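Local coordinates for methionine gamma-lyase (Trichomonas vaginalis, PDB 1E5E), which belongs to the Cys/Met metabolism family of pyridoxal-phosphate-dependent enzymes and assembles into a tetramer of identical subunits, at residues 275-280 and 390-395; 69-74 and 255-260; 93-98 and 120-125; 65-70 and 248-253. One frame throughout, in Å; residues are numbered along the deposited sequence.

Contact 1 (275-280 and 390-395); sequences AEYLKS and QGLDAL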
loop_
_atom_site.group_PDB
_atom_site.type_symbol
_atom_site.label_atom_id
_atom_site.label_comp_id
_atom_site.label_asym_id
_atom_site.label_seq_id
_atom_site.Cartn_x
_atom_site.Cartn_y
_atom_site.Cartn_z
ATOM N N ALA A 275 26.206 -9.991 -23.594
ATOM C CA ALA A 275 27.622 -10.147 -23.257
ATOM C C ALA A 275 28.405 -10.487 -24.522
ATOM O O ALA A 275 29.477 -9.930 -24.693
ATOM C CB ALA A 275 27.839 -11.212 -22.183
ATOM N N GLU A 276 27.907 -11.382 -25.349
ATOM C CA GLU A 276 28.543 -11.762 -26.593
ATOM C C GLU A 276 28.737 -10.554 -27.507
ATOM O O GLU A 276 29.815 -10.396 -28.065
ATOM C CB GLU A 276 27.733 -12.819 -27.373
ATOM C CG GLU A 276 27.765 -14.175 -26.700
ATOM C CD GLU A 276 27.163 -15.403 -27.313
ATOM O OE1 GLU A 276 26.729 -15.463 -28.482
ATOM O OE2 GLU A 276 27.107 -16.474 -26.651
ATOM N N TYR A 277 27.747 -9.651 -27.568
ATOM C CA TYR A 277 27.898 -8.463 -28.387
ATOM C C TYR A 277 28.992 -7.562 -27.841
ATOM O O TYR A 277 29.790 -7.017 -28.599
ATOM C CB TYR A 277 26.543 -7.688 -28.457
ATOM C CG TYR A 277 26.789 -6.374 -29.190
ATOM C CD1 TYR A 277 26.890 -6.378 -30.568
ATOM C CD2 TYR A 277 26.907 -5.186 -28.514
ATOM C CE1 TYR A 277 27.133 -5.206 -31.267
ATOM C CE2 TYR A 277 27.139 -3.991 -29.176
ATOM C CZ TYR A 277 27.259 -4.039 -30.551
ATOM O OH TYR A 277 27.513 -2.903 -31.241
ATOM N N LEU A 278 29.072 -7.361 -26.524
ATOM C CA LEU A 278 30.049 -6.469 -25.936
ATOM C C LEU A 278 31.477 -6.979 -26.150
ATOM O O LEU A 278 32.378 -6.237 -26.503
ATOM C CB LEU A 278 29.844 -6.260 -24.436
ATOM C CG LEU A 278 28.500 -5.628 -24.026
ATOM C CD1 LEU A 278 28.335 -5.662 -22.500
ATOM C CD2 LEU A 278 28.420 -4.211 -24.563
ATOM N N LYS A 279 31.600 -8.302 -26.060
ATOM C CA LYS A 279 32.900 -8.923 -26.175
ATOM C C LYS A 279 33.511 -8.689 -27.562
ATOM O O LYS A 279 34.732 -8.583 -27.710
ATOM C CB LYS A 279 32.751 -10.399 -25.855
ATOM C CG LYS A 279 33.982 -11.238 -26.150
ATOM C CD LYS A 279 33.599 -12.722 -26.097
ATOM C CE LYS A 279 34.017 -13.306 -24.765
ATOM N NZ LYS A 279 35.326 -14.033 -24.857
ATOM N N SER A 280 32.687 -8.594 -28.592
ATOM C CA SER A 280 33.330 -8.430 -29.898
ATOM C C SER A 280 33.348 -6.999 -30.392
ATOM O O SER A 280 33.676 -6.778 -31.548
ATOM C CB SER A 280 32.593 -9.410 -30.808
ATOM O OG SER A 280 31.419 -8.739 -31.226
ATOM N N GLN A 390 24.855 2.202 -30.499
ATOM C CA GLN A 390 24.910 3.627 -30.750
ATOM C C GLN A 390 25.848 4.266 -29.725
ATOM O O GLN A 390 26.635 5.143 -30.093
ATOM C CB GLN A 390 23.566 4.346 -30.759
ATOM C CG GLN A 390 22.689 4.280 -29.523
ATOM C CD GLN A 390 22.944 5.361 -28.507
ATOM O OE1 GLN A 390 23.506 6.392 -28.902
ATOM N NE2 GLN A 390 22.604 5.162 -27.231
ATOM N N GLY A 391 25.744 3.876 -28.471
ATOM C CA GLY A 391 26.562 4.461 -27.414
ATOM C C GLY A 391 28.050 4.202 -27.714
ATOM O O GLY A 391 28.864 5.110 -27.550
ATOM N N LEU A 392 28.401 2.949 -27.966
ATOM C CA LEU A 392 29.778 2.554 -28.238
ATOM C C LEU A 392 30.338 3.131 -29.538
ATOM O O LEU A 392 31.458 3.673 -29.563
ATOM C CB LEU A 392 29.912 1.023 -28.262
ATOM C CG LEU A 392 29.779 0.348 -26.882
ATOM C CD1 LEU A 392 29.696 -1.159 -27.010
ATOM C CD2 LEU A 392 30.944 0.763 -26.004
ATOM N N ASP A 393 29.588 3.081 -30.637
ATOM C CA ASP A 393 30.054 3.634 -31.901
ATOM C C ASP A 393 30.425 5.098 -31.719
ATOM O O ASP A 393 31.502 5.464 -32.185
ATOM C CB ASP A 393 29.031 3.467 -33.025
ATOM C CG ASP A 393 29.017 2.024 -33.506
ATOM O OD1 ASP A 393 28.276 1.738 -34.481
ATOM O OD2 ASP A 393 29.707 1.165 -32.892
ATOM N N ALA A 394 29.612 5.894 -31.051
ATOM C CA ALA A 394 29.871 7.290 -30.780
ATOM C C ALA A 394 31.160 7.539 -30.008
ATOM O O ALA A 394 31.932 8.473 -30.206
ATOM C CB ALA A 394 28.737 7.827 -29.916
ATOM N N LEU A 395 31.416 6.682 -29.023
ATOM C CA LEU A 395 32.660 6.680 -28.282
ATOM C C LEU A 395 33.817 6.638 -29.274
ATOM O O LEU A 395 34.749 7.417 -29.172
ATOM C CB LEU A 395 32.701 5.384 -27.477
ATOM C CG LEU A 395 33.336 5.378 -26.102
ATOM C CD1 LEU A 395 32.660 6.426 -25.237
ATOM C CD2 LEU A 395 33.215 3.986 -25.493
#
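Helices 260-279 and 381-396 come together near the end of the first, where the CA atoms of Leu278 and Leu392 are 9.3 Å apart, wide enough for a leucine from each helix to fit between the backbones. This is an apolar helix-helix contact close to the C-terminus of the chain, with strand 311-316 and helix 319-328 as neighbours. Leu392 is its centre. Its CD1 methyl comes to 4.1 Å from Leu278 CD2, and the two side chains cross at about a right angle, one branch of each making the touch. The same CD1 lies 4.4 Å from Tyr277 CE2, a looser approach. Tyr277 carries CG anti to its backbone N (chi1 174°), which sends the ring out from the helix and brings its far end toward 390-395. Leucine suits both central places because a forked methyl end packs among apolar neighbours and asks for no polar partner; tyrosine suits the more open margin, where its ring can also pack on Ile385 and Phe388. On the sheet side, Leu278 packs on Phe314 and Leu392 on Leu316, both of strand 311-316, which joins the helix pair to the smaller sheet; Leu392 also touches Leu326 of helix 319-328. At the next residue, Asp393, the chemistry becomes polar: carboxylate oxygen OD1 forms a salt bridge with Lys389 NZ, while OD2 is hydrogen-bonded to His281 NE2.

Contact 2 (69-74 and 255-260); sequences GKIAFL and RGLSTL
Leu257 meets Lys70, Ile71 and Leu74 with no ring or other flat group between them. The flat groups lie at the margins: the Phe73 ring turns from 255-260 and has a cation-pi partner in Arg5, while the carbonyl of Arg255 receives both Ser258 N and Ser258 OG from one face of its plane. The Ser258 OG to Arg255 O bond is 2.6 Å long, its donor tilted 23° from that plane, so that oxygen takes two donors from the same residue. A chi1 of 178° extends Leu257 away from its own N toward helix 62-75. There the branches divide the work. CD1 meets Leu74 CD1 at 3.7 Å, tip to tip, whereas CD2 sits 4.0 Å from both Lys70 CB and Ile71 CD1. Such a two-pronged chain suits a place that faces successive helical turns, and lysine fits beside it because only its aliphatic root is needed there. Around this buried meeting, Leu74 also packs on Ala11 and Cys12 of helix 8-14, and Ile71 packs on Cys80 of strand 79-83 and on Leu221 and Cys223 of strand 220-224, placing the helix pair over that side of the large sheet.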
loop_
_atom_site.group_PDB
_atom_site.type_symbol
_atom_site.label_atom_id
_atom_site.label_comp_id
_atom_site.label_asym_id
_atom_site.label_seq_id
_atom_site.Cartn_x
_atom_site.Cartn_y
_atom_site.Cartn_z
ATOM N N GLY A 69 9.108 -18.737 4.465
ATOM C CA GLY A 69 8.947 -20.179 4.207
ATOM C C GLY A 69 9.118 -20.447 2.727
ATOM O O GLY A 69 9.731 -21.441 2.287
ATOM N N LYS A 70 8.644 -19.507 1.914
ATOM C CA LYS A 70 8.827 -19.671 0.456
ATOM C C LYS A 70 10.308 -19.624 0.106
ATOM O O LYS A 70 10.818 -20.553 -0.569
ATOM C CB LYS A 70 8.003 -18.656 -0.300
ATOM C CG LYS A 70 6.509 -18.963 -0.420
ATOM C CD LYS A 70 5.729 -17.818 -1.026
ATOM C CE LYS A 70 4.299 -18.231 -1.432
ATOM N NZ LYS A 70 3.568 -18.786 -0.253
ATOM N N ILE A 71 11.092 -18.716 0.679
ATOM C CA ILE A 71 12.519 -18.576 0.379
ATOM C C ILE A 71 13.331 -19.719 0.995
ATOM O O ILE A 71 14.230 -20.235 0.327
ATOM C CB ILE A 71 13.101 -17.240 0.904
ATOM C CG1 ILE A 71 12.417 -16.009 0.275
ATOM C CG2 ILE A 71 14.607 -17.151 0.753
ATOM C CD1 ILE A 71 12.641 -15.917 -1.218
ATOM N N ALA A 72 13.011 -20.124 2.230
ATOM C CA ALA A 72 13.704 -21.255 2.852
ATOM C C ALA A 72 13.501 -22.504 1.986
ATOM O O ALA A 72 14.435 -23.282 1.819
ATOM C CB ALA A 72 13.116 -21.665 4.200
ATOM N N PHE A 73 12.287 -22.687 1.427
ATOM C CA PHE A 73 12.079 -23.831 0.532
ATOM C C PHE A 73 12.970 -23.702 -0.705
ATOM O O PHE A 73 13.647 -24.685 -1.075
ATOM C CB PHE A 73 10.603 -23.982 0.149
ATOM C CG PHE A 73 10.348 -25.188 -0.703
ATOM C CD1 PHE A 73 10.562 -25.155 -2.061
ATOM C CD2 PHE A 73 9.908 -26.351 -0.105
ATOM C CE1 PHE A 73 10.405 -26.312 -2.824
ATOM C CE2 PHE A 73 9.680 -27.491 -0.865
ATOM C CZ PHE A 73 9.947 -27.463 -2.232
ATOM N N LEU A 74 12.963 -22.520 -1.347
ATOM C CA LEU A 74 13.762 -22.328 -2.550
ATOM C C LEU A 74 15.268 -22.473 -2.327
ATOM O O LEU A 74 15.949 -22.930 -3.250
ATOM C CB LEU A 74 13.462 -20.963 -3.202
ATOM C CG LEU A 74 12.007 -20.893 -3.769
ATOM C CD1 LEU A 74 11.656 -19.448 -4.149
ATOM C CD2 LEU A 74 11.876 -21.790 -5.001
ATOM N N ARG A 255 4.909 -11.162 -4.066
ATOM C CA ARG A 255 4.334 -10.932 -5.390
ATOM C C ARG A 255 5.407 -11.038 -6.478
ATOM O O ARG A 255 5.197 -11.690 -7.515
ATOM C CB ARG A 255 3.636 -9.575 -5.456
ATOM C CG ARG A 255 2.870 -9.271 -6.739
ATOM C CD ARG A 255 2.448 -7.815 -6.790
ATOM N NE ARG A 255 1.182 -7.532 -7.426
ATOM C CZ ARG A 255 1.075 -6.830 -8.556
ATOM N NH1 ARG A 255 2.157 -6.398 -9.216
ATOM N NH2 ARG A 255 -0.112 -6.522 -9.076
ATOM N N GLY A 256 6.501 -10.311 -6.262
ATOM C CA GLY A 256 7.641 -10.266 -7.161
ATOM C C GLY A 256 8.275 -11.661 -7.337
ATOM O O GLY A 256 8.647 -12.055 -8.450
ATOM N N LEU A 257 8.349 -12.446 -6.269
ATOM C CA LEU A 257 8.888 -13.782 -6.260
ATOM C C LEU A 257 8.149 -14.738 -7.172
ATOM O O LEU A 257 8.699 -15.714 -7.722
ATOM C CB LEU A 257 8.829 -14.362 -4.820
ATOM C CG LEU A 257 9.330 -15.805 -4.653
ATOM C CD1 LEU A 257 10.806 -15.969 -5.085
ATOM C CD2 LEU A 257 9.225 -16.279 -3.213
ATOM N N SER A 258 6.832 -14.522 -7.353
ATOM C CA SER A 258 6.064 -15.417 -8.184
ATOM C C SER A 258 6.545 -15.386 -9.625
ATOM O O SER A 258 6.377 -16.422 -10.305
ATOM C CB SER A 258 4.556 -15.167 -8.013
ATOM O OG SER A 258 4.235 -13.902 -8.541
ATOM N N THR A 259 7.214 -14.328 -10.113
ATOM C CA THR A 259 7.739 -14.393 -11.485
ATOM C C THR A 259 9.259 -14.598 -11.495
ATOM O O THR A 259 9.891 -14.407 -12.544
ATOM C CB THR A 259 7.463 -13.097 -12.264
ATOM O OG1 THR A 259 7.894 -11.963 -11.468
ATOM C CG2 THR A 259 5.986 -12.984 -12.628
ATOM N N LEU A 260 9.866 -14.909 -10.355
ATOM C CA LEU A 260 11.319 -15.039 -10.272
ATOM C C LEU A 260 11.871 -16.028 -11.310
ATOM O O LEU A 260 12.892 -15.829 -11.964
ATOM C CB LEU A 260 11.763 -15.487 -8.854
ATOM C CG LEU A 260 13.273 -15.688 -8.662
ATOM C CD1 LEU A 260 14.072 -14.415 -8.937
ATOM C CD2 LEU A 260 13.632 -16.126 -7.224
#

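Contact 3 (93-98 and 120-125); sequences TVLTIL and HALTKF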
loop_
_atom_site.group_PDB
_atom_site.type_symbol
_atom_site.label_atom_id
_atom_site.label_comp_id
_atom_site.label_asym_id
_atom_site.label_seq_id
_atom_site.Cartn_x
_atom_site.Cartn_y
_atom_site.Cartn_z
ATOM N N THR A 93 23.106 -11.155 10.904
ATOM C CA THR A 93 23.783 -12.437 10.905
ATOM C C THR A 93 25.157 -12.305 11.554
ATOM O O THR A 93 25.430 -12.948 12.570
ATOM C CB THR A 93 23.918 -12.935 9.448
ATOM O OG1 THR A 93 22.586 -13.131 8.922
ATOM C CG2 THR A 93 24.754 -14.198 9.352
ATOM N N VAL A 94 26.062 -11.479 11.024
ATOM C CA VAL A 94 27.387 -11.440 11.623
ATOM C C VAL A 94 27.364 -10.804 13.010
ATOM O O VAL A 94 28.225 -11.224 13.792
ATOM C CB VAL A 94 28.481 -10.798 10.755
ATOM C CG1 VAL A 94 28.537 -11.455 9.381
ATOM C CG2 VAL A 94 28.319 -9.293 10.642
ATOM N N LEU A 95 26.456 -9.910 13.406
ATOM C CA LEU A 95 26.495 -9.350 14.764
ATOM C C LEU A 95 25.920 -10.313 15.795
ATOM O O LEU A 95 26.200 -10.177 16.994
ATOM C CB LEU A 95 25.868 -7.980 14.837
ATOM C CG LEU A 95 26.565 -6.899 13.994
ATOM C CD1 LEU A 95 25.726 -5.629 14.035
ATOM C CD2 LEU A 95 27.998 -6.621 14.495
ATOM N N THR A 96 25.159 -11.322 15.368
ATOM C CA THR A 96 24.670 -12.340 16.267
ATOM C C THR A 96 25.790 -13.352 16.564
ATOM O O THR A 96 25.963 -13.779 17.706
ATOM C CB THR A 96 23.517 -13.156 15.644
ATOM O OG1 THR A 96 22.425 -12.252 15.403
ATOM C CG2 THR A 96 23.005 -14.287 16.506
ATOM N N ILE A 97 26.479 -13.751 15.500
ATOM C CA ILE A 97 27.538 -14.754 15.636
ATOM C C ILE A 97 28.721 -14.213 16.438
ATOM O O ILE A 97 29.152 -14.851 17.399
ATOM C CB ILE A 97 27.993 -15.272 14.267
ATOM C CG1 ILE A 97 26.831 -15.983 13.554
ATOM C CG2 ILE A 97 29.154 -16.249 14.377
ATOM C CD1 ILE A 97 27.037 -16.068 12.049
ATOM N N LEU A 98 29.339 -13.160 15.936
ATOM C CA LEU A 98 30.552 -12.629 16.540
ATOM C C LEU A 98 30.417 -11.816 17.807
ATOM O O LEU A 98 29.451 -11.131 18.147
ATOM C CB LEU A 98 31.237 -11.729 15.499
ATOM C CG LEU A 98 31.390 -12.392 14.121
ATOM C CD1 LEU A 98 31.652 -11.326 13.070
ATOM C CD2 LEU A 98 32.508 -13.420 14.193
ATOM N N HIS A 120 35.494 -1.303 8.850
ATOM C CA HIS A 120 35.379 -0.258 9.833
ATOM C C HIS A 120 34.523 -0.503 11.058
ATOM O O HIS A 120 34.980 -0.264 12.176
ATOM C CB HIS A 120 34.938 1.047 9.126
ATOM C CG HIS A 120 35.934 1.416 8.059
ATOM N ND1 HIS A 120 37.239 1.713 8.409
ATOM C CD2 HIS A 120 35.860 1.541 6.719
ATOM C CE1 HIS A 120 37.930 2.007 7.323
ATOM N NE2 HIS A 120 37.112 1.909 6.287
ATOM N N ALA A 121 33.305 -1.000 10.917
ATOM C CA ALA A 121 32.422 -1.256 12.044
ATOM C C ALA A 121 32.794 -2.444 12.899
ATOM O O ALA A 121 32.894 -2.375 14.120
ATOM C CB ALA A 121 30.967 -1.385 11.539
ATOM N N LEU A 122 32.984 -3.614 12.264
ATOM C CA LEU A 122 33.330 -4.824 13.006
ATOM C C LEU A 122 34.644 -4.628 13.784
ATOM O O LEU A 122 34.700 -5.045 14.938
ATOM C CB LEU A 122 33.360 -6.072 12.140
ATOM C CG LEU A 122 32.212 -6.769 11.397
ATOM C CD1 LEU A 122 32.602 -8.161 10.931
ATOM C CD2 LEU A 122 30.940 -6.804 12.243
ATOM N N THR A 123 35.631 -3.986 13.183
ATOM C CA THR A 123 36.902 -3.749 13.843
ATOM C C THR A 123 36.815 -2.739 14.976
ATOM O O THR A 123 37.530 -2.949 15.956
ATOM C CB THR A 123 37.994 -3.343 12.844
ATOM O OG1 THR A 123 37.609 -2.170 12.141
ATOM C CG2 THR A 123 38.266 -4.438 11.798
ATOM N N LYS A 124 35.876 -1.800 15.053
ATOM C CA LYS A 124 35.786 -0.920 16.236
ATOM C C LYS A 124 35.104 -1.619 17.408
ATOM O O LYS A 124 35.073 -1.101 18.537
ATOM C CB LYS A 124 35.111 0.373 15.851
ATOM C CG LYS A 124 33.674 0.298 15.371
ATOM C CD LYS A 124 33.138 1.736 15.398
ATOM C CE LYS A 124 31.609 1.670 15.569
ATOM N NZ LYS A 124 31.036 3.036 15.607
ATOM N N PHE A 125 34.548 -2.782 17.195
ATOM C CA PHE A 125 33.868 -3.616 18.162
ATOM C C PHE A 125 34.709 -4.814 18.546
ATOM O O PHE A 125 34.247 -5.815 19.089
ATOM C CB PHE A 125 32.494 -4.081 17.609
ATOM C CG PHE A 125 31.537 -2.900 17.522
ATOM C CD1 PHE A 125 31.425 -1.944 18.491
ATOM C CD2 PHE A 125 30.681 -2.857 16.411
ATOM C CE1 PHE A 125 30.519 -0.903 18.377
ATOM C CE2 PHE A 125 29.781 -1.811 16.286
ATOM C CZ PHE A 125 29.723 -0.831 17.249
#
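Leu122 points its fork at 93-98 and meets three side chains there at two kinds of crossing: about a right angle with Val94 and Leu98, oblique with Leu95. The methyls take different partners: CD2 lies 3.7 Å from Leu95 CD2 and 4.0 Å from Val94 CG2, while CD1 is 3.9 Å from Leu98 CD1. Val94 can reach it because CG2 stands between the backbone N and the carbonyl carbon, the branch that chi1 of -54° turns toward the other helix. Leucine suits Leu122 because one flexible fork can touch residues on two turns of the facing helix; beta-branched Val94 is stiff, and short enough to pack close to the backbones. Close by, Phe125 has Lys124 CG 4.3 Å above the centre of one face of its ring. Its ring also meets that of Phe125 of the third subunit, and Lys124 NZ from that subunit is hydrogen-bonded to Leu95 O, so the helix ends lie at a subunit interface. Within the chain, helix 112-124 is the link of a beta-alpha-beta crossover from strand 103-107 to strand 128-132, and helix 86-97 lies beside it, with Val94 and Leu98 resting on Ile150 of strand 148-154 in the large, mostly parallel sheet.

Contact 4 (65-70 and 248-253); sequences SNLEGK and HDAWLI
Leu67 is inserted against Ala250 and Ile253, the residues of 248-253 that turn toward it. Its CD1 lies 3.8 Å from Ile253 CG2, and its CD2 is 4.1 Å from Ala250 CB and 4.0 Å from Ile253 CB, so both methyls of the fork rest on Ile253, chiefly round CG2, while CD2 also reaches Ala250. The leucine is thrown out from its helix. The small methyl of Ala250 lets the backbones approach closely: the CA atoms of Ala250 and Leu67 are 6.5 Å apart. Farther out the side chains turn polar. Lys70 NZ donates to Asn66 OD1 at 2.6 Å, in the carbonyl plane and on a lone pair, tying together successive turns of helix 62-75; the same nitrogen also bonds Ala15 O. On the facing helix, His248 ND1 donates to the anti lone pair of Asp249 OD1, 3.1 Å away with an N-H...O angle of 152°. That oxygen also bonds Ser246 OG of the third subunit, whose own His248 stacks on this His248. Seen within the fold, helix 62-75 is tied by Glu68 to Ala82 N in strand 79-83 and to Arg233 in helix 226-241, while Ile253 of helix 247-257 packs on Ala219, just ahead of strand 220-224.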
loop_
_atom_site.group_PDB
_atom_site.type_symbol
_atom_site.label_atom_id
_atom_site.label_comp_id
_atom_site.label_asym_id
_atom_site.label_seq_id
_atom_site.Cartn_x
_atom_site.Cartn_y
_atom_site.Cartn_z
ATOM N N SER A 65 6.304 -14.343 7.580
ATOM C CA SER A 65 6.531 -15.747 7.614
ATOM C C SER A 65 6.189 -16.370 6.259
ATOM O O SER A 65 6.894 -17.296 5.894
ATOM C CB SER A 65 5.667 -16.527 8.639
ATOM O OG SER A 65 5.975 -15.958 9.890
ATOM N N ASN A 66 5.122 -15.922 5.618
ATOM C CA ASN A 66 4.816 -16.494 4.307
ATOM C C ASN A 66 6.019 -16.355 3.377
ATOM O O ASN A 66 6.485 -17.317 2.763
ATOM C CB ASN A 66 3.543 -15.851 3.727
ATOM C CG ASN A 66 3.200 -16.440 2.367
ATOM O OD1 ASN A 66 3.567 -17.556 1.989
ATOM N ND2 ASN A 66 2.473 -15.657 1.594
ATOM N N LEU A 67 6.536 -15.154 3.161
ATOM C CA LEU A 67 7.724 -14.969 2.327
ATOM C C LEU A 67 8.906 -15.828 2.817
ATOM O O LEU A 67 9.612 -16.440 2.038
ATOM C CB LEU A 67 8.210 -13.509 2.499
ATOM C CG LEU A 67 9.519 -13.161 1.776
ATOM C CD1 LEU A 67 9.298 -13.489 0.282
ATOM C CD2 LEU A 67 9.878 -11.695 2.034
ATOM N N GLU A 68 9.183 -15.844 4.115
ATOM C CA GLU A 68 10.278 -16.607 4.694
ATOM C C GLU A 68 10.256 -18.093 4.373
ATOM O O GLU A 68 11.293 -18.674 3.940
ATOM C CB GLU A 68 10.361 -16.346 6.198
ATOM C CG GLU A 68 10.805 -14.904 6.540
ATOM C CD GLU A 68 10.671 -14.650 8.039
ATOM O OE1 GLU A 68 9.925 -15.411 8.719
ATOM O OE2 GLU A 68 11.345 -13.732 8.601
ATOM N N GLY A 69 9.108 -18.737 4.465
ATOM C CA GLY A 69 8.947 -20.179 4.207
ATOM C C GLY A 69 9.118 -20.447 2.727
ATOM O O GLY A 69 9.731 -21.441 2.287
ATOM N N LYS A 70 8.644 -19.507 1.914
ATOM C CA LYS A 70 8.827 -19.671 0.456
ATOM C C LYS A 70 10.308 -19.624 0.106
ATOM O O LYS A 70 10.818 -20.553 -0.569
ATOM C CB LYS A 70 8.003 -18.656 -0.300
ATOM C CG LYS A 70 6.509 -18.963 -0.420
ATOM C CD LYS A 70 5.729 -17.818 -1.026
ATOM C CE LYS A 70 4.299 -18.231 -1.432
ATOM N NZ LYS A 70 3.568 -18.786 -0.253
ATOM N N HIS A 248 3.943 -4.852 4.369
ATOM C CA HIS A 248 3.529 -4.421 3.041
ATOM C C HIS A 248 4.648 -4.718 2.050
ATOM O O HIS A 248 4.384 -5.223 0.982
ATOM C CB HIS A 248 3.182 -2.933 3.100
ATOM C CG HIS A 248 3.178 -2.275 1.750
ATOM N ND1 HIS A 248 4.376 -1.776 1.225
ATOM C CD2 HIS A 248 2.230 -2.081 0.825
ATOM C CE1 HIS A 248 4.129 -1.271 0.035
ATOM N NE2 HIS A 248 2.829 -1.442 -0.226
ATOM N N ASP A 249 5.898 -4.517 2.384
ATOM C CA ASP A 249 7.036 -4.783 1.521
ATOM C C ASP A 249 7.257 -6.282 1.395
ATOM O O ASP A 249 7.488 -6.767 0.285
ATOM C CB ASP A 249 8.309 -4.116 2.032
ATOM C CG ASP A 249 8.410 -2.635 1.813
ATOM O OD1 ASP A 249 7.403 -1.941 1.628
ATOM O OD2 ASP A 249 9.516 -2.077 2.034
ATOM N N ALA A 250 7.105 -7.025 2.497
ATOM C CA ALA A 250 7.232 -8.475 2.378
ATOM C C ALA A 250 6.196 -9.001 1.383
ATOM O O ALA A 250 6.495 -9.899 0.578
ATOM C CB ALA A 250 7.006 -9.208 3.683
ATOM N N TRP A 251 4.949 -8.502 1.504
ATOM C CA TRP A 251 3.915 -8.938 0.562
ATOM C C TRP A 251 4.285 -8.612 -0.877
ATOM O O TRP A 251 4.019 -9.436 -1.758
ATOM C CB TRP A 251 2.597 -8.211 0.933
ATOM C CG TRP A 251 1.379 -8.575 0.136
ATOM C CD1 TRP A 251 0.469 -9.536 0.482
ATOM C CD2 TRP A 251 0.863 -7.942 -1.041
ATOM N NE1 TRP A 251 -0.570 -9.520 -0.434
ATOM C CE2 TRP A 251 -0.363 -8.536 -1.350
ATOM C CE3 TRP A 251 1.307 -6.879 -1.825
ATOM C CZ2 TRP A 251 -1.123 -8.186 -2.464
ATOM C CZ3 TRP A 251 0.558 -6.471 -2.928
ATOM C CH2 TRP A 251 -0.641 -7.138 -3.228
ATOM N N LEU A 252 4.879 -7.445 -1.152
ATOM C CA LEU A 252 5.331 -7.066 -2.475
ATOM C C LEU A 252 6.450 -7.974 -2.990
ATOM O O LEU A 252 6.524 -8.320 -4.192
ATOM C CB LEU A 252 5.784 -5.593 -2.518
ATOM C CG LEU A 252 4.769 -4.466 -2.511
ATOM C CD1 LEU A 252 5.492 -3.090 -2.503
ATOM C CD2 LEU A 252 3.867 -4.485 -3.767
ATOM N N ILE A 253 7.312 -8.448 -2.123
ATOM C CA ILE A 253 8.430 -9.346 -2.437
ATOM C C ILE A 253 7.832 -10.697 -2.825
ATOM O O ILE A 253 8.181 -11.224 -3.876
ATOM C CB ILE A 253 9.455 -9.526 -1.315
ATOM C CG1 ILE A 253 10.146 -8.164 -1.008
ATOM C CG2 ILE A 253 10.529 -10.574 -1.733
ATOM C CD1 ILE A 253 10.939 -8.225 0.307
#

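All four contacts are buried and apolar at heart, each gathered round one leucine, but their surroundings differ. Contacts 2 and 4 join the same two helices, 62-75 and 247-257, with centres 8 Å apart, share Gly69 and Lys70, and both touch the second subunit; they lie nearer the centre of the chain than the other two. Contact 3 joins a different helix pair beside the large sheet, and like contact 4 it borders the third subunit. Contact 1 is peripheral and touches no other subunit: its polar margin is met within its own chain, by Lys389 and His281, whereas that of contact 4 is met partly by the third subunit. Contact 1 buries the smallest area.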